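Long-range contacts in calreticulin, putative,Calreticulin, putative (Trypanosoma cruzi, PDB 5HCF), which probably acts as a lectin-like chaperone of the endoplasmic reticulum, its globular domain binding both carbohydrate and peptide: residues A30-Y34 / V75-Q79; I152-Y158 / G170-W176. All blocks are in the same frame, centred on the assembly; numbering follows the deposited sequence.

Contact 1: A30-Y34 / V75-Q79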
loop_
_atom_site.group_PDB
_atom_site.type_symbol
_atom_site.label_atom_id
_atom_site.label_comp_id
_atom_site.label_asym_id
_atom_site.label_seq_id
_atom_site.Cartn_x
_atom_site.Cartn_y
_atom_site.Cartn_z
ATOM N N ALA A 30 16.764 -3.443 -10.649
ATOM C CA ALA A 30 16.698 -1.986 -10.669
ATOM C C ALA A 30 15.906 -1.438 -11.857
ATOM O O ALA A 30 15.699 -0.229 -11.960
ATOM C CB ALA A 30 18.098 -1.403 -10.658
ATOM N N GLY A 31 15.493 -2.314 -12.769
ATOM C CA GLY A 31 14.705 -1.900 -13.921
ATOM C C GLY A 31 15.537 -1.492 -15.126
ATOM O O GLY A 31 16.765 -1.523 -15.068
ATOM N N LYS A 32 14.874 -1.111 -16.220
ATOM C CA LYS A 32 15.578 -0.646 -17.420
ATOM C C LYS A 32 16.372 0.637 -17.200
ATOM O O LYS A 32 17.459 0.798 -17.752
ATOM C CB LYS A 32 14.608 -0.401 -18.576
ATOM C CG LYS A 32 13.815 -1.596 -19.047
ATOM C CD LYS A 32 13.168 -1.262 -20.382
ATOM C CE LYS A 32 12.281 -0.029 -20.239
ATOM N NZ LYS A 32 11.461 0.245 -21.448
ATOM N N PHE A 33 15.823 1.551 -16.407
ATOM C CA PHE A 33 16.549 2.755 -16.018
ATOM C C PHE A 33 16.424 2.963 -14.514
ATOM O O PHE A 33 15.439 2.552 -13.905
ATOM C CB PHE A 33 16.025 3.980 -16.774
ATOM C CG PHE A 33 14.678 4.443 -16.309
ATOM C CD1 PHE A 33 13.527 3.812 -16.743
ATOM C CD2 PHE A 33 14.564 5.513 -15.438
ATOM C CE1 PHE A 33 12.289 4.234 -16.314
ATOM C CE2 PHE A 33 13.324 5.941 -15.006
ATOM C CZ PHE A 33 12.186 5.301 -15.445
ATOM N N TYR A 34 17.423 3.601 -13.915
ATOM C CA TYR A 34 17.476 3.711 -12.463
ATOM C C TYR A 34 18.355 4.871 -12.002
ATOM O O TYR A 34 19.313 5.248 -12.680
ATOM C CB TYR A 34 17.992 2.401 -11.866
ATOM C CG TYR A 34 19.156 1.832 -12.640
ATOM C CD1 TYR A 34 20.442 2.323 -12.455
ATOM C CD2 TYR A 34 18.969 0.820 -13.573
ATOM C CE1 TYR A 34 21.509 1.819 -13.165
ATOM C CE2 TYR A 34 20.035 0.308 -14.291
ATOM C CZ TYR A 34 21.302 0.812 -14.082
ATOM O OH TYR A 34 22.373 0.313 -14.788
ATOM N N VAL A 75 6.094 2.174 -5.497
ATOM C CA VAL A 75 5.978 1.365 -6.709
ATOM C C VAL A 75 6.450 2.173 -7.905
ATOM O O VAL A 75 6.143 3.359 -8.019
ATOM C CB VAL A 75 4.538 0.909 -6.979
ATOM C CG1 VAL A 75 4.537 -0.387 -7.774
ATOM C CG2 VAL A 75 3.793 0.744 -5.686
ATOM N N LYS A 76 7.182 1.527 -8.802
ATOM C CA LYS A 76 7.608 2.182 -10.028
ATOM C C LYS A 76 7.032 1.440 -11.223
ATOM O O LYS A 76 7.371 0.283 -11.461
ATOM C CB LYS A 76 9.135 2.242 -10.116
ATOM C CG LYS A 76 9.648 2.951 -11.360
ATOM C CD LYS A 76 11.121 2.661 -11.628
ATOM C CE LYS A 76 11.689 3.642 -12.640
ATOM N NZ LYS A 76 12.881 3.095 -13.333
ATOM N N HIS A 77 6.137 2.099 -11.950
ATOM C CA HIS A 77 5.553 1.528 -13.159
ATOM C C HIS A 77 6.258 2.067 -14.401
ATOM O O HIS A 77 5.702 2.897 -15.122
ATOM C CB HIS A 77 4.059 1.847 -13.243
ATOM C CG HIS A 77 3.257 1.309 -12.097
ATOM N ND1 HIS A 77 3.270 -0.017 -11.737
ATOM C CD2 HIS A 77 2.410 1.931 -11.242
ATOM C CE1 HIS A 77 2.462 -0.195 -10.701
ATOM N NE2 HIS A 77 1.932 0.969 -10.384
ATOM N N GLU A 78 7.474 1.590 -14.651
ATOM C CA GLU A 78 8.291 2.089 -15.758
ATOM C C GLU A 78 7.890 1.499 -17.109
ATOM O O GLU A 78 8.356 1.949 -18.157
ATOM C CB GLU A 78 9.774 1.797 -15.490
ATOM C CG GLU A 78 10.072 0.344 -15.146
ATOM C CD GLU A 78 11.541 -0.018 -15.315
ATOM O OE1 GLU A 78 12.407 0.818 -14.982
ATOM O OE2 GLU A 78 11.830 -1.145 -15.775
ATOM N N GLN A 79 7.006 0.509 -17.077
ATOM C CA GLN A 79 6.670 -0.270 -18.266
ATOM C C GLN A 79 5.604 0.328 -19.190
ATOM O O GLN A 79 5.324 -0.248 -20.243
ATOM C CB GLN A 79 6.240 -1.679 -17.852
ATOM C CG GLN A 79 4.923 -1.740 -17.122
ATOM C CD GLN A 79 5.109 -1.717 -15.616
ATOM O OE1 GLN A 79 5.984 -1.023 -15.097
ATOM N NE2 GLN A 79 4.292 -2.484 -14.908
#
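K76, in strand 69-76, sends out a fully extended side chain, all four chi angles t, which carries its ammonium across to the loop 30-34. There NZ sits over one face of the F33 ring, 3.1 Å from the centroid and 14° off the normal: a close cation-pi contact. With chi1 p, F33 swings its ring toward 75-79, and helix 248-260 packs on it through A254, L255 and M258. K76 NZ also lies 2.7 Å from F33 O. E78, chi1 p and chi2 t, turns its carboxylate to the same spot: OE1 makes a 2.9 Å salt bridge to K76 NZ, while OE2 accepts a nearly straight hydrogen bond from K32 N at 3.1 Å. G31 CA is 3.5 Å from E78 OE2; a CB there would strike OE1. The contact fastens the loop between strands 26-29 and 42-45 to strand 69-76 of the same legume-lectin-like sheet. The buried K76-E78 pair, internal to 75-79, thus presents both charges to the loop, cation to the F33 ring and carboxylate to K32 N.

Contact 2: I152-Y158 / G170-W176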
loop_
_atom_site.group_PDB
_atom_site.type_symbol
_atom_site.label_atom_id
_atom_site.label_comp_id
_atom_site.label_asym_id
_atom_site.label_seq_id
_atom_site.Cartn_x
_atom_site.Cartn_y
_atom_site.Cartn_z
ATOM N N ILE A 152 -2.398 6.223 10.196
ATOM C CA ILE A 152 -3.607 5.984 10.979
ATOM C C ILE A 152 -3.340 6.358 12.432
ATOM O O ILE A 152 -2.597 5.666 13.130
ATOM C CB ILE A 152 -4.069 4.519 10.904
ATOM C CG1 ILE A 152 -4.214 4.083 9.449
ATOM C CG2 ILE A 152 -5.386 4.330 11.642
ATOM C CD1 ILE A 152 -5.418 4.671 8.769
ATOM N N ALA A 153 -3.947 7.453 12.882
ATOM C CA ALA A 153 -3.699 7.985 14.220
ATOM C C ALA A 153 -4.691 7.430 15.248
ATOM O O ALA A 153 -5.766 6.937 14.893
ATOM C CB ALA A 153 -3.754 9.503 14.195
ATOM N N ALA A 154 -4.322 7.513 16.525
ATOM C CA ALA A 154 -5.115 6.920 17.602
ATOM C C ALA A 154 -6.349 7.746 17.938
ATOM O O ALA A 154 -7.185 7.323 18.740
ATOM C CB ALA A 154 -4.261 6.741 18.844
ATOM N N ASP A 155 -6.455 8.931 17.346
ATOM C CA ASP A 155 -7.653 9.749 17.512
ATOM C C ASP A 155 -8.627 9.519 16.357
ATOM O O ASP A 155 -9.507 10.335 16.098
ATOM C CB ASP A 155 -7.290 11.229 17.625
ATOM C CG ASP A 155 -6.620 11.768 16.379
ATOM O OD1 ASP A 155 -6.223 10.972 15.502
ATOM O OD2 ASP A 155 -6.492 13.005 16.279
ATOM N N ASN A 156 -8.440 8.404 15.659
ATOM C CA ASN A 156 -9.269 8.044 14.510
ATOM C C ASN A 156 -9.185 9.021 13.332
ATOM O O ASN A 156 -10.052 9.016 12.458
ATOM C CB ASN A 156 -10.728 7.896 14.945
ATOM C CG ASN A 156 -10.935 6.727 15.883
ATOM O OD1 ASN A 156 -10.330 5.667 15.719
ATOM N ND2 ASN A 156 -11.798 6.912 16.871
ATOM N N SER A 157 -8.154 9.863 13.309
ATOM C CA SER A 157 -7.849 10.644 12.111
ATOM C C SER A 157 -6.868 9.869 11.231
ATOM O O SER A 157 -6.348 8.826 11.635
ATOM C CB SER A 157 -7.272 12.020 12.463
ATOM O OG SER A 157 -6.129 11.923 13.292
ATOM N N TYR A 158 -6.648 10.357 10.016
ATOM C CA TYR A 158 -5.693 9.739 9.104
ATOM C C TYR A 158 -5.083 10.774 8.163
ATOM O O TYR A 158 -5.599 11.885 8.015
ATOM C CB TYR A 158 -6.356 8.634 8.288
ATOM C CG TYR A 158 -7.209 9.156 7.156
ATOM C CD1 TYR A 158 -8.488 9.644 7.394
ATOM C CD2 TYR A 158 -6.732 9.174 5.851
ATOM C CE1 TYR A 158 -9.275 10.124 6.360
ATOM C CE2 TYR A 158 -7.508 9.654 4.816
ATOM C CZ TYR A 158 -8.778 10.128 5.076
ATOM O OH TYR A 158 -9.556 10.609 4.047
ATOM N N GLY A 170 -8.206 13.602 6.975
ATOM C CA GLY A 170 -9.549 13.636 7.527
ATOM C C GLY A 170 -9.835 12.636 8.630
ATOM O O GLY A 170 -8.930 12.191 9.333
ATOM N N GLN A 171 -11.107 12.280 8.777
ATOM C CA GLN A 171 -11.537 11.397 9.854
ATOM C C GLN A 171 -12.005 10.059 9.291
ATOM O O GLN A 171 -12.741 10.026 8.303
ATOM C CB GLN A 171 -12.671 12.046 10.657
ATOM C CG GLN A 171 -12.410 13.478 11.130
ATOM C CD GLN A 171 -11.048 13.678 11.765
ATOM O OE1 GLN A 171 -10.664 12.956 12.683
ATOM N NE2 GLN A 171 -10.316 14.679 11.287
ATOM N N LEU A 172 -11.590 8.960 9.921
ATOM C CA LEU A 172 -11.983 7.619 9.478
ATOM C C LEU A 172 -13.494 7.455 9.410
ATOM O O LEU A 172 -14.029 6.884 8.461
ATOM C CB LEU A 172 -11.410 6.551 10.408
ATOM C CG LEU A 172 -9.904 6.317 10.383
ATOM C CD1 LEU A 172 -9.522 5.357 11.496
ATOM C CD2 LEU A 172 -9.480 5.766 9.033
ATOM N N GLU A 173 -14.173 7.971 10.426
ATOM C CA GLU A 173 -15.621 7.856 10.539
ATOM C C GLU A 173 -16.346 8.582 9.406
ATOM O O GLU A 173 -17.428 8.168 8.981
ATOM C CB GLU A 173 -16.075 8.401 11.897
ATOM C CG GLU A 173 -17.540 8.191 12.203
ATOM C CD GLU A 173 -17.922 8.739 13.563
ATOM O OE1 GLU A 173 -19.084 9.170 13.729
ATOM O OE2 GLU A 173 -17.057 8.745 14.465
ATOM N N GLU A 174 -15.745 9.665 8.923
ATOM C CA GLU A 174 -16.364 10.501 7.903
ATOM C C GLU A 174 -15.999 10.096 6.465
ATOM O O GLU A 174 -16.825 10.204 5.561
ATOM C CB GLU A 174 -15.989 11.966 8.155
ATOM C CG GLU A 174 -16.461 12.501 9.520
ATOM C CD GLU A 174 -16.027 13.938 9.787
ATOM O OE1 GLU A 174 -15.056 14.404 9.156
ATOM O OE2 GLU A 174 -16.654 14.607 10.629
ATOM N N ASP A 175 -14.774 9.625 6.251
ATOM C CA ASP A 175 -14.315 9.315 4.891
ATOM C C ASP A 175 -14.424 7.834 4.515
ATOM O O ASP A 175 -14.037 7.443 3.411
ATOM C CB ASP A 175 -12.870 9.778 4.701
ATOM C CG ASP A 175 -12.701 11.261 4.939
ATOM O OD1 ASP A 175 -13.720 11.972 5.010
ATOM O OD2 ASP A 175 -11.549 11.719 5.059
ATOM N N TRP A 176 -14.925 7.017 5.443
ATOM C CA TRP A 176 -15.329 5.641 5.151
ATOM C C TRP A 176 -16.752 5.434 5.654
ATOM O O TRP A 176 -17.238 6.216 6.464
ATOM C CB TRP A 176 -14.399 4.623 5.820
ATOM C CG TRP A 176 -13.080 4.416 5.153
ATOM C CD1 TRP A 176 -12.735 3.382 4.334
ATOM C CD2 TRP A 176 -11.915 5.241 5.271
ATOM N NE1 TRP A 176 -11.432 3.519 3.921
ATOM C CE2 TRP A 176 -10.907 4.653 4.483
ATOM C CE3 TRP A 176 -11.628 6.423 5.958
ATOM C CZ2 TRP A 176 -9.633 5.206 4.365
ATOM C CZ3 TRP A 176 -10.359 6.971 5.839
ATOM C CH2 TRP A 176 -9.380 6.362 5.048
#
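Start with the Y158 ring, the bump that fits a hollow made by G170-W176. The backbone N of G170 lies over one face, and the six-membered ring of W176 comes edge-on against the opposite face, a T-shaped pair with centroids 4.8 Å apart and planes at 75°; Y158 CE1 and W176 CZ3 are 3.4 Å apart. At the ring's rim D175 closes the hollow. G170 suits this place, since a CB would run into D175 OD2. Beside it, L172 is the second bump: its CD2 rests against both I152 CD1 (4.2 Å) and Y158 CB (4.3 Å), and the same leucine also packs on L124 of the other sheet.

The frame is the antiparallel hairpin of strands 157-162 and 165-171. Y158 and G170 form a hydrogen-bonded pair, with Y158 N to G170 O at 3.0 Å and G170 N to Y158 O at 3.3 Å. Next to them S157 faces Q171 as a non-hydrogen-bonded pair. Beyond it L172 N donates a 3.0 Å hydrogen bond to N156 O, carrying the backbone hydrogen bonding into the single-turn helix 172-175, with Q171 as N-cap. Before strand 157-162, the type I turn A153-N156 is braced by an Asx turn, S157 N to D155 OD1 at 3.1 Å.

W133 also meets both aromatic rings, and its NE1 bonds to Y158 OH. That hydroxyl donates a very short 2.5 Å bond to D175 OD2, so this carboxylate oxygen, buried beside the rings, is paired with the phenol, and the bond joins the helix to the hairpin.

From the N terminus, the chain leaves strand 26-29, passes through 30-34, and some forty residues later returns at strand 69-76 and the residues after it, where contact 1 closes its loop. That loop is finished before contact 2 opens: the chain goes on to strand 145-152, turns into 157-162, and closes a tight hairpin at 165-171 and helix 172-175. The two loops therefore follow in series, neither nesting nor crossing. Both reach the same antiparallel sheet of the legume-lectin-like sandwich, on opposite sides of the chain's centre, with their own centres 33 Å apart. Strands 69-76 and 145-152 pair directly, linking the two: contact 1 ties down an inter-strand loop, contact 2 the hairpin and its helix.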